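Local coordinates for superoxide dismutase [Cu-Zn] (Bacteroidetes bacterium GWA2_30_7, PDB 7B4P), which catalyses the disproportionation of superoxide to dioxygen and hydrogen peroxide at a copper ion, with zinc as its partner metal, at the copper (II) ion site and the interface of chains A and B. Residues are numbered along the deposited sequence; one frame, centred on the assembly and turned at random. Chains: chain A/B, Superoxide dismutase [Cu-Zn].

Contact 1: the copper (II) ion site. Residues chain A 51, 53, 67, 69, 124, 126, 130, 141. With CU (copper (II) ion), chain C.
The catalytic copper centre of the Cu,Zn-superoxide dismutase fold is built on the HXH motif of strand 46-53, with a further histidine from strand 122-126. A:His51 binds the ion through ND1 at 2.2 Å, whereas A:His53 and A:His126 present NE2. The ligand angles are uneven: the two nitrogens of the HXH pair stand 143° apart, and A:His51 ND1 and A:His126 NE2 enclose 94°. A:His69, at the place of the family's metal-bridging histidine, has NE2 2.9 Å from the copper ion CU, which lies off the ring plane; this is a long contact of a loosely modelled shell. The CE1 corner of its tilted ring stands over the centre of the A:His51 ring.

In each ligand the first torsion sets CG anti to the carbonyl carbon, and the nitrogen turned away from copper donates to an oxygen that fixes the ring's rotation. A:His53 ND1 gives an almost straight bond to the carbonyl A:Gly67 O, in the ring plane but above the carbonyl plane. A:His126 ND1 reaches A:Gly141 O at 3.0 Å in a more bent bond. A:Ile124 packs CG1 over the rim of the A:His53 ring and CG2 over that of A:His126, wedging its branches between two ligands. The carboxylate of A:Asp130 may make A:His51 a stronger donor to the metal; A:His51 NE2 gives a nearly straight hydrogen bond to A:Asp130 OD2 at 2.7 Å, the donor lying above the carboxylate plane.

Contact 2: the interface of chains A and B. Residues chain A 10, 12, 24, 151-152; chain B 55, 57, 59.
Two valines of strand 8-15 and one of strand 22-30 turn their methyl groups toward a chain B loop carrying B:Cys55, B:Asp57 and B:Ser59, in part of the two-fold symmetric interface of the deposited dimer, which may be the biological one, as many enzymes of this family are dimers. A:Val10 and B:Asp57 meet at a slant, so that the forked valine tip faces the carboxylate: A:Val10 CG1 sits 3.6 Å from B:Asp57 OD1, and CG2 comes equally near B:Asp57 OD2. The aspartate reaches this position with CG anti to its backbone N (chi1 -178°). Its oxygens meet carbon across the boundary; the hydrogen bonds of OD1 stay within chain B. There B:Asp57 OD1 takes the backbone N-H of B:Ser59 nearly along its C-O axis, and the hydroxyl B:Ser59 OG on its syn lone pair, a double grip that ties the loop together and holds the carboxylate in place. An alanine at B:Asp57 would remove the carboxylate and would probably loosen the turn around B:Ser59 while thinning the packing against both methyls of A:Val10.

B:Ser59 OG is tucked in the cleft flanked by its own N and C (chi1 70°), bringing the hydroxyl round to the aspartate. B:Ser59 CB lies 4.1 Å from A:Val24 CG2, while A:Val12 CG2 touches the serine backbone, 3.7 Å from B:Ser59 CA. No hydrogen bond crosses this patch, which is held by fit. At its far end the loop meets the C-terminal segment of chain A, where the carbonyl A:Ile151 O approaches B:Cys55 CA at 3.4 Å.

Contact 1: the copper (II) ion site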
loop_
_atom_site.group_PDB
_atom_site.type_symbol
_atom_site.label_atom_id
_atom_site.label_comp_id
_atom_site.label_asym_id
_atom_site.label_seq_id
_atom_site.Cartn_x
_atom_site.Cartn_y
_atom_site.Cartn_z
ATOM N N HIS A 51 1.745 1.815 14.733
ATOM C CA HIS A 51 0.519 2.632 14.516
ATOM C C HIS A 51 0.064 2.573 13.054
ATOM O O HIS A 51 0.912 2.332 12.172
ATOM C CB HIS A 51 0.760 4.093 14.915
ATOM C CG HIS A 51 1.385 4.281 16.257
ATOM N ND1 HIS A 51 2.571 4.969 16.426
ATOM C CD2 HIS A 51 0.996 3.886 17.486
ATOM C CE1 HIS A 51 2.887 4.988 17.704
ATOM N NE2 HIS A 51 1.937 4.329 18.375
ATOM N N HIS A 53 -1.272 5.248 10.350
ATOM C CA HIS A 53 -1.204 6.713 10.097
ATOM C C HIS A 53 -2.197 7.089 8.990
ATOM O O HIS A 53 -2.514 6.216 8.165
ATOM C CB HIS A 53 0.243 7.129 9.793
ATOM C CG HIS A 53 1.131 7.122 10.992
ATOM N ND1 HIS A 53 1.841 8.237 11.391
ATOM C CD2 HIS A 53 1.416 6.150 11.886
ATOM C CE1 HIS A 53 2.534 7.949 12.472
ATOM N NE2 HIS A 53 2.290 6.675 12.798
ATOM N N GLY A 67 2.058 11.102 7.572
ATOM C CA GLY A 67 1.302 12.077 8.381
ATOM C C GLY A 67 1.102 11.584 9.802
ATOM O O GLY A 67 1.907 10.747 10.256
ATOM N N HIS A 69 -1.221 10.028 13.270
ATOM C CA HIS A 69 -1.952 8.786 13.638
ATOM C C HIS A 69 -3.373 8.867 13.074
ATOM O O HIS A 69 -4.005 9.925 13.237
ATOM C CB HIS A 69 -1.945 8.595 15.162
ATOM C CG HIS A 69 -0.593 8.335 15.736
ATOM N ND1 HIS A 69 -0.419 7.769 16.983
ATOM C CD2 HIS A 69 0.648 8.540 15.237
ATOM C CE1 HIS A 69 0.870 7.651 17.234
ATOM N NE2 HIS A 69 1.547 8.115 16.177
ATOM N N ILE A 124 3.211 2.455 10.319
ATOM C CA ILE A 124 4.512 3.089 10.690
ATOM C C ILE A 124 5.074 2.371 11.922
ATOM O O ILE A 124 4.339 2.245 12.922
ATOM C CB ILE A 124 4.345 4.602 10.938
ATOM C CG1 ILE A 124 4.015 5.362 9.651
ATOM C CG2 ILE A 124 5.568 5.186 11.633
ATOM C CD1 ILE A 124 5.163 5.448 8.669
ATOM N N HIS A 126 8.136 2.821 14.708
ATOM C CA HIS A 126 8.946 3.926 15.287
ATOM C C HIS A 126 10.258 3.369 15.851
ATOM O O HIS A 126 10.330 2.149 16.089
ATOM C CB HIS A 126 8.133 4.684 16.344
ATOM C CG HIS A 126 6.977 5.435 15.777
ATOM N ND1 HIS A 126 7.074 6.758 15.393
ATOM C CD2 HIS A 126 5.706 5.056 15.520
ATOM C CE1 HIS A 126 5.910 7.163 14.927
ATOM N NE2 HIS A 126 5.052 6.139 14.996
ATOM N N ASP A 130 6.488 3.418 22.266
ATOM C CA ASP A 130 5.255 4.213 22.506
ATOM C C ASP A 130 4.849 4.018 23.973
ATOM O O ASP A 130 4.433 2.899 24.323
ATOM C CB ASP A 130 4.152 3.801 21.526
ATOM C CG ASP A 130 2.796 4.437 21.785
ATOM O OD1 ASP A 130 2.707 5.293 22.684
ATOM O OD2 ASP A 130 1.835 4.058 21.088
ATOM N N GLY A 141 9.019 8.776 18.673
ATOM C CA GLY A 141 10.157 9.380 17.957
ATOM C C GLY A 141 10.149 9.048 16.471
ATOM O O GLY A 141 9.049 8.909 15.895
HETATM CU CU CU C . 3.023 6.134 14.648
#

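Contact 2: the interface of chains A and B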
loop_
_atom_site.group_PDB
_atom_site.type_symbol
_atom_site.label_atom_id
_atom_site.label_comp_id
_atom_site.label_asym_id
_atom_site.label_seq_id
_atom_site.Cartn_x
_atom_site.Cartn_y
_atom_site.Cartn_z
ATOM N N VAL A 10 -3.611 -6.704 3.926
ATOM C CA VAL A 10 -2.151 -7.021 3.936
ATOM C C VAL A 10 -1.372 -5.710 3.809
ATOM O O VAL A 10 -1.831 -4.817 3.071
ATOM C CB VAL A 10 -1.775 -8.006 2.813
ATOM C CG1 VAL A 10 -0.306 -8.400 2.878
ATOM C CG2 VAL A 10 -2.660 -9.243 2.829
ATOM N N VAL A 12 2.906 -4.739 3.558
ATOM C CA VAL A 12 4.381 -4.965 3.537
ATOM C C VAL A 12 5.058 -3.654 3.948
ATOM O O VAL A 12 4.923 -2.665 3.198
ATOM C CB VAL A 12 4.871 -5.431 2.153
ATOM C CG1 VAL A 12 6.358 -5.749 2.170
ATOM C CG2 VAL A 12 4.076 -6.618 1.636
ATOM N N VAL A 24 5.868 -8.207 7.089
ATOM C CA VAL A 24 4.466 -8.318 6.588
ATOM C C VAL A 24 3.514 -8.284 7.788
ATOM O O VAL A 24 3.835 -8.898 8.823
ATOM C CB VAL A 24 4.270 -9.592 5.745
ATOM C CG1 VAL A 24 2.834 -9.736 5.257
ATOM C CG2 VAL A 24 5.244 -9.641 4.576
ATOM N N ILE A 151 -6.089 -4.334 0.152
ATOM C CA ILE A 151 -7.194 -5.338 0.218
ATOM C C ILE A 151 -6.600 -6.727 -0.049
ATOM O O ILE A 151 -5.890 -6.878 -1.061
ATOM C CB ILE A 151 -8.316 -4.981 -0.779
ATOM C CG1 ILE A 151 -8.930 -3.612 -0.478
ATOM C CG2 ILE A 151 -9.372 -6.074 -0.816
ATOM C CD1 ILE A 151 -9.615 -2.975 -1.659
ATOM N N GLY A 152 -6.869 -7.691 0.839
ATOM C CA GLY A 152 -6.401 -9.087 0.732
ATOM C C GLY A 152 -7.506 -10.017 0.260
ATOM O O GLY A 152 -8.624 -9.525 0.019
ATOM N N CYS B 55 -5.958 -7.324 -5.734
ATOM C CA CYS B 55 -5.467 -7.501 -4.339
ATOM C C CYS B 55 -4.283 -6.560 -4.082
ATOM O O CYS B 55 -3.359 -6.523 -4.921
ATOM C CB CYS B 55 -5.091 -8.952 -4.057
ATOM S SG CYS B 55 -6.533 -10.013 -3.772
ATOM N N ASP B 57 -1.679 -6.764 -2.155
ATOM C CA ASP B 57 -0.787 -7.713 -1.437
ATOM C C ASP B 57 0.500 -7.880 -2.253
ATOM O O ASP B 57 0.447 -8.535 -3.311
ATOM C CB ASP B 57 -1.515 -9.038 -1.201
ATOM C CG ASP B 57 -0.721 -10.076 -0.422
ATOM O OD1 ASP B 57 0.510 -9.914 -0.306
ATOM O OD2 ASP B 57 -1.345 -11.047 0.054
ATOM N N SER B 59 3.345 -9.175 -0.797
ATOM C CA SER B 59 4.081 -10.025 0.178
ATOM C C SER B 59 4.834 -11.147 -0.548
ATOM O O SER B 59 5.809 -11.664 0.027
ATOM C CB SER B 59 3.151 -10.577 1.229
ATOM O OG SER B 59 2.278 -11.548 0.675
#

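The centres of the C-alpha atoms of contact 1 and contact 2 lie about 20 Å apart in the copies given, and the residues of contact 1 that hold copper all come from chain A. The two share no residues: strands 46-53 and 122-126 and loop residues elsewhere, A:Gly67 and A:His69 among them, supply contact 1, whereas strands 8-15, 22-30 and 150-151 serve contact 2. The sequence nevertheless ties them, because the chain B loop of contact 2 begins just beyond strand 46-53, the HXH strand, and contains B:Cys58, disulfide-bonded to B:Cys146. Dimer packing may therefore steady the segment following the copper ligands in each subunit.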